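Local atomic coordinates of Rep protein (Adeno-associated virus 5, PDB entry 1UUT), a protein that probably acts in viral DNA replication, its catalytic domain binding the viral origin and nicking one DNA strand with the help of a metal ion. Residues V9-D14 / F88-L93. Numbering follows the deposited sequence.
With MG (magnesium ion), chain E.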
# COMPACT_ATOMS: atom_id res chain seq x y z
N VAL A 9 -2.71 -4.63 -3.00
CA VAL A 9 -2.90 -4.33 -4.41
C VAL A 9 -1.62 -4.64 -5.18
O VAL A 9 -0.56 -4.10 -4.87
CB VAL A 9 -3.26 -2.85 -4.62
CG1 VAL A 9 -3.46 -2.57 -6.10
CG2 VAL A 9 -4.52 -2.48 -3.85
N ARG A 10 -1.72 -5.55 -6.15
CA ARG A 10 -0.57 -5.91 -6.99
C ARG A 10 -0.54 -4.87 -8.09
O ARG A 10 -1.41 -4.83 -8.95
CB ARG A 10 -0.73 -7.33 -7.56
CG ARG A 10 -0.55 -8.41 -6.52
CD ARG A 10 -0.81 -9.79 -7.07
NE ARG A 10 -0.54 -10.81 -6.06
CZ ARG A 10 -0.79 -12.11 -6.20
NH1 ARG A 10 -1.33 -12.58 -7.32
NH2 ARG A 10 -0.51 -12.93 -5.20
N VAL A 11 0.46 -4.00 -7.99
CA VAL A 11 0.65 -2.89 -8.91
C VAL A 11 1.34 -3.30 -10.20
O VAL A 11 2.38 -3.96 -10.19
CB VAL A 11 1.49 -1.79 -8.21
CG1 VAL A 11 1.80 -0.65 -9.16
CG2 VAL A 11 0.74 -1.28 -6.99
N PRO A 12 0.72 -2.97 -11.35
CA PRO A 12 1.30 -3.31 -12.65
C PRO A 12 2.75 -2.84 -12.72
O PRO A 12 3.05 -1.71 -12.33
CB PRO A 12 0.41 -2.52 -13.62
CG PRO A 12 -0.93 -2.64 -12.97
CD PRO A 12 -0.62 -2.38 -11.51
N PHE A 13 3.65 -3.71 -13.17
CA PHE A 13 5.07 -3.37 -13.26
C PHE A 13 5.71 -3.67 -14.61
O PHE A 13 6.93 -3.57 -14.77
CB PHE A 13 5.86 -4.03 -12.11
CG PHE A 13 5.78 -5.54 -12.09
CD1 PHE A 13 6.62 -6.31 -12.90
CD2 PHE A 13 4.87 -6.20 -11.26
CE1 PHE A 13 6.56 -7.71 -12.87
CE2 PHE A 13 4.81 -7.59 -11.22
CZ PHE A 13 5.65 -8.35 -12.04
N ASP A 14 4.89 -4.05 -15.58
CA ASP A 14 5.36 -4.37 -16.93
C ASP A 14 4.17 -4.02 -17.78
O ASP A 14 3.25 -4.82 -17.91
CB ASP A 14 5.67 -5.87 -17.04
CG ASP A 14 6.26 -6.26 -18.38
OD1 ASP A 14 7.31 -6.95 -18.37
OD2 ASP A 14 5.69 -5.90 -19.43
N PHE A 88 5.13 -6.49 -7.36
CA PHE A 88 5.29 -5.21 -6.69
C PHE A 88 3.90 -5.11 -6.07
O PHE A 88 2.90 -5.41 -6.73
CB PHE A 88 5.43 -4.08 -7.71
CG PHE A 88 6.84 -3.81 -8.14
CD1 PHE A 88 7.43 -4.57 -9.14
CD2 PHE A 88 7.55 -2.75 -7.58
CE1 PHE A 88 8.72 -4.28 -9.59
CE2 PHE A 88 8.84 -2.45 -8.03
CZ PHE A 88 9.43 -3.22 -9.03
N HIS A 89 3.81 -4.75 -4.80
CA HIS A 89 2.50 -4.66 -4.19
C HIS A 89 2.40 -3.68 -3.04
O HIS A 89 3.37 -3.43 -2.33
CB HIS A 89 2.03 -6.04 -3.74
CG HIS A 89 3.02 -6.75 -2.87
ND1 HIS A 89 4.10 -7.45 -3.35
CD2 HIS A 89 3.09 -6.84 -1.52
CE1 HIS A 89 4.79 -7.92 -2.31
NE2 HIS A 89 4.21 -7.58 -1.18
N LEU A 90 1.21 -3.09 -2.93
CA LEU A 90 0.90 -2.13 -1.89
C LEU A 90 0.21 -2.83 -0.74
O LEU A 90 -0.77 -3.53 -0.94
CB LEU A 90 -0.08 -1.09 -2.41
CG LEU A 90 0.41 0.18 -3.08
CD1 LEU A 90 -0.79 0.95 -3.59
CD2 LEU A 90 1.20 1.01 -2.08
N HIS A 91 0.77 -2.68 0.45
CA HIS A 91 0.15 -3.23 1.65
C HIS A 91 -0.59 -2.02 2.19
O HIS A 91 0.03 -1.04 2.61
CB HIS A 91 1.19 -3.70 2.66
CG HIS A 91 1.75 -5.05 2.35
ND1 HIS A 91 1.39 -6.21 2.99
CD2 HIS A 91 2.67 -5.42 1.42
CE1 HIS A 91 2.07 -7.22 2.45
NE2 HIS A 91 2.86 -6.80 1.49
N THR A 92 -1.91 -2.03 2.05
CA THR A 92 -2.73 -0.93 2.50
C THR A 92 -3.42 -1.29 3.82
O THR A 92 -4.35 -2.10 3.86
CB THR A 92 -3.79 -0.53 1.43
OG1 THR A 92 -3.16 -0.48 0.14
CG2 THR A 92 -4.36 0.83 1.74
N LEU A 93 -2.90 -0.74 4.91
CA LEU A 93 -3.47 -0.99 6.22
C LEU A 93 -4.36 0.22 6.53
O LEU A 93 -3.87 1.35 6.66
CB LEU A 93 -2.35 -1.13 7.26
CG LEU A 93 -2.66 -1.98 8.48
CD1 LEU A 93 -2.91 -3.43 8.05
CD2 LEU A 93 -1.49 -1.93 9.44
MG MG E . 4.97 -8.31 1.13
O HOH W 1 2.60 -6.71 -9.09
O HOH W 2 3.41 -9.64 0.84
O HOH W 3 5.50 -8.95 3.03
O HOH W 4 6.62 -8.74 -0.05
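Phe13 and Phe88 meet obliquely, with ring planes 39° apart and centroids 5.5 Å apart. The closest touch comes from Phe13 CB, 3.4 Å from Phe88 CD1. Phe13 CG stands between its own backbone N and carbonyl carbon (chi1 60°), which brings the ring beside the start of 88-93. Water 1 lies in plane at the Phe13 ring edge and donates to both Val11 O and Phe88 O, at 3.0 and 2.7 Å. It thus bridges the two backbones.

The His89 ring holds magnesium at its edge, in plane, with NE2 2.5 Å from the ion. His91 NE2 lies 2.6 Å from the same magnesium. The two histidines flank Leu90, forming the His-hydrophobic-His motif of HUH endonucleases. Glu82 also binds the metal, as do three waters. His89 ND1 hydrogen-bonds Tyr87 O and His91 ND1 hydrogen-bonds Glu6 OE2; each bond would limit the rotation of its ring while NE2 faces the metal.

The backbones pair antiparallel. Val9 and Leu90 form a hydrogen-bonded pair, with Leu90 N 2.8 Å from Val9 O and a return bond from Val9 N to Leu90 O. Arg10 and His89 are the adjoining non-hydrogen-bonded pair. Val11 N then reaches Phe88 O at 3.1 Å, but it sits 38° out of the carbonyl plane, so the bond is less well directed than the two before it.

Val9 and Arg10 lie on strand 4-10 of the antiparallel sheet, beside strand 88-95, which lies between 4-10 and 77-83. The histidine face of strand 88-95 carries the metal. On the Leu90 face, Leu90 and Val11 touch each other; Leu90 packs on Ile59 and Val11 on Val55, both of helix 50-71. Phe13 meets His18 edge-to-face, and Asp14 N-caps helix 15-18 through Glu17 N.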